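Local coordinates for protein methylase yhhF (Escherichia coli, PDB 2FPO) that methylates the N2 atom of guanine 966 in 16S rRNA of the assembled 30S particle, using S-adenosyl-L-methionine as methyl donor, at residues Thr44-Leu49 with Gly69-Ser74. Numbering follows the deposited sequence.
Sequences TLFNWL and GLEALS
The ring of Phe46 reaches across from its helix and slides under the side chain of Glu71, and nearly everything the two helices share here runs through that one ring. Glu71 CG sits over a face of it, 3.7 Å from the ring centroid and 24° off the normal, a CH-pi contact displaced toward the rim, where CD2 and CE2 of Phe46 each lie 3.5 Å from Glu71 CG. Glu71 gets its methylene there because CG stands opposite the backbone N (chi1 -169°); the chain then bends at chi2, and the carboxylate plane ends up 50° from that of the ring. Leu45 CG, from the same helix as the ring, lies over the opposite face, shifted toward the rim. At the far end the fit is looser: Phe46 CE1 stands 4.0 Å from Ala72 CB, and CZ is 3.8 Å from Ala72 N, approached obliquely. The fold is the Rossmann-like, S-adenosylmethionine-dependent methyltransferase domain, and the contact joins helix 39-53 to helix 67-74, which come just before and just after strand 57-60 of the central sheet in the chain. The backbones stay apart, Phe46 CA and Ala72 CA being 8.0 Å from each other. Replacing the ring by an alanine here would probably open a gap between the two helices and leave Glu71 CG without the ring face it rests on. The Glu71 carboxylate, buried, is gripped beyond the contact by salt bridges to Arg75 and Arg42 and by the backbone N of Ile17. Away from this packed strip, helix 39-53 turns Asn47 to the solvent and lays the partly exposed Trp48 against Arg177 and Lys179 of strand 173-181.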
loop_
_atom_site.group_PDB
_atom_site.type_symbol
_atom_site.label_atom_id
_atom_site.label_comp_id
_atom_site.label_asym_id
_atom_site.label_seq_id
_atom_site.Cartn_x
_atom_site.Cartn_y
_atom_site.Cartn_z
ATOM N N THR A 44 -4.998 -12.507 -2.854
ATOM C CA THR A 44 -4.646 -12.951 -1.506
ATOM C C THR A 44 -4.729 -11.797 -0.477
ATOM O O THR A 44 -5.350 -11.952 0.582
ATOM C CB THR A 44 -3.219 -13.584 -1.492
ATOM O OG1 THR A 44 -3.185 -14.691 -2.392
ATOM C CG2 THR A 44 -2.817 -14.066 -0.105
ATOM N N LEU A 45 -4.117 -10.650 -0.795
ATOM C CA LEU A 45 -4.075 -9.516 0.122
ATOM C C LEU A 45 -5.480 -8.998 0.461
ATOM O O LEU A 45 -5.811 -8.730 1.625
ATOM C CB LEU A 45 -3.263 -8.360 -0.501
ATOM C CG LEU A 45 -3.218 -7.038 0.265
ATOM C CD1 LEU A 45 -2.815 -7.238 1.766
ATOM C CD2 LEU A 45 -2.265 -6.034 -0.445
ATOM N N PHE A 46 -6.292 -8.834 -0.576
ATOM C CA PHE A 46 -7.601 -8.252 -0.402
ATOM C C PHE A 46 -8.592 -9.233 0.173
ATOM O O PHE A 46 -9.559 -8.806 0.801
ATOM C CB PHE A 46 -8.065 -7.478 -1.639
ATOM C CG PHE A 46 -7.335 -6.171 -1.797
ATOM C CD1 PHE A 46 -7.717 -5.050 -1.026
ATOM C CD2 PHE A 46 -6.211 -6.077 -2.629
ATOM C CE1 PHE A 46 -7.030 -3.862 -1.124
ATOM C CE2 PHE A 46 -5.508 -4.874 -2.733
ATOM C CZ PHE A 46 -5.923 -3.764 -1.996
ATOM N N ASN A 47 -8.331 -10.529 0.026
ATOM C CA ASN A 47 -9.059 -11.515 0.814
ATOM C C ASN A 47 -8.709 -11.359 2.304
ATOM O O ASN A 47 -9.613 -11.353 3.142
ATOM C CB ASN A 47 -8.839 -12.939 0.286
ATOM C CG ASN A 47 -9.419 -13.154 -1.132
ATOM O OD1 ASN A 47 -10.074 -12.276 -1.704
ATOM N ND2 ASN A 47 -9.157 -14.333 -1.703
ATOM N N TRP A 48 -7.419 -11.184 2.630
ATOM C CA TRP A 48 -7.027 -10.923 4.048
ATOM C C TRP A 48 -7.672 -9.648 4.619
ATOM O O TRP A 48 -7.982 -9.576 5.807
ATOM C CB TRP A 48 -5.509 -10.760 4.229
ATOM C CG TRP A 48 -4.632 -11.974 3.952
ATOM C CD1 TRP A 48 -4.998 -13.297 3.962
ATOM C CD2 TRP A 48 -3.238 -11.946 3.637
ATOM N NE1 TRP A 48 -3.903 -14.098 3.670
ATOM C CE2 TRP A 48 -2.811 -13.291 3.476
ATOM C CE3 TRP A 48 -2.297 -10.915 3.509
ATOM C CZ2 TRP A 48 -1.479 -13.627 3.184
ATOM C CZ3 TRP A 48 -0.990 -11.241 3.200
ATOM C CH2 TRP A 48 -0.587 -12.600 3.042
ATOM N N LEU A 49 -7.822 -8.635 3.764
ATOM C CA LEU A 49 -8.316 -7.304 4.148
ATOM C C LEU A 49 -9.828 -7.134 4.049
ATOM O O LEU A 49 -10.355 -6.096 4.426
ATOM C CB LEU A 49 -7.644 -6.239 3.262
ATOM C CG LEU A 49 -6.145 -6.007 3.524
ATOM C CD1 LEU A 49 -5.600 -4.939 2.588
ATOM C CD2 LEU A 49 -5.871 -5.644 4.984
ATOM N N GLY A 69 -3.515 0.727 -4.204
ATOM C CA GLY A 69 -4.415 1.823 -3.824
ATOM C C GLY A 69 -5.743 1.820 -4.577
ATOM O O GLY A 69 -6.795 2.064 -3.993
ATOM N N LEU A 70 -5.684 1.531 -5.874
ATOM C CA LEU A 70 -6.868 1.477 -6.734
ATOM C C LEU A 70 -7.824 0.330 -6.429
ATOM O O LEU A 70 -9.051 0.481 -6.414
ATOM C CB LEU A 70 -6.450 1.457 -8.208
ATOM C CG LEU A 70 -5.842 2.789 -8.674
ATOM C CD1 LEU A 70 -5.300 2.658 -10.091
ATOM C CD2 LEU A 70 -6.885 3.882 -8.597
ATOM N N GLU A 71 -7.257 -0.830 -6.187
ATOM C CA GLU A 71 -8.036 -1.965 -5.709
ATOM C C GLU A 71 -8.679 -1.631 -4.340
ATOM O O GLU A 71 -9.843 -1.971 -4.106
ATOM C CB GLU A 71 -7.088 -3.170 -5.659
ATOM C CG GLU A 71 -7.685 -4.506 -5.443
ATOM C CD GLU A 71 -8.354 -5.060 -6.664
ATOM O OE1 GLU A 71 -7.765 -5.033 -7.783
ATOM O OE2 GLU A 71 -9.491 -5.520 -6.477
ATOM N N ALA A 72 -7.938 -0.937 -3.454
ATOM C CA ALA A 72 -8.496 -0.502 -2.159
ATOM C C ALA A 72 -9.694 0.422 -2.339
ATOM O O ALA A 72 -10.743 0.183 -1.755
ATOM C CB ALA A 72 -7.400 0.134 -1.217
ATOM N N LEU A 73 -9.579 1.432 -3.202
ATOM C CA LEU A 73 -10.687 2.324 -3.474
ATOM C C LEU A 73 -11.892 1.622 -4.091
ATOM O O LEU A 73 -13.043 1.958 -3.796
ATOM C CB LEU A 73 -10.238 3.480 -4.377
ATOM C CG LEU A 73 -9.261 4.408 -3.656
ATOM C CD1 LEU A 73 -8.367 5.111 -4.705
ATOM C CD2 LEU A 73 -9.952 5.418 -2.690
ATOM N N SER A 74 -11.618 0.668 -4.966
ATOM C CA SER A 74 -12.678 -0.076 -5.608
ATOM C C SER A 74 -13.550 -0.789 -4.556
ATOM O O SER A 74 -14.785 -0.790 -4.651
ATOM C CB SER A 74 -12.084 -1.081 -6.592
ATOM O OG SER A 74 -13.112 -1.694 -7.349
#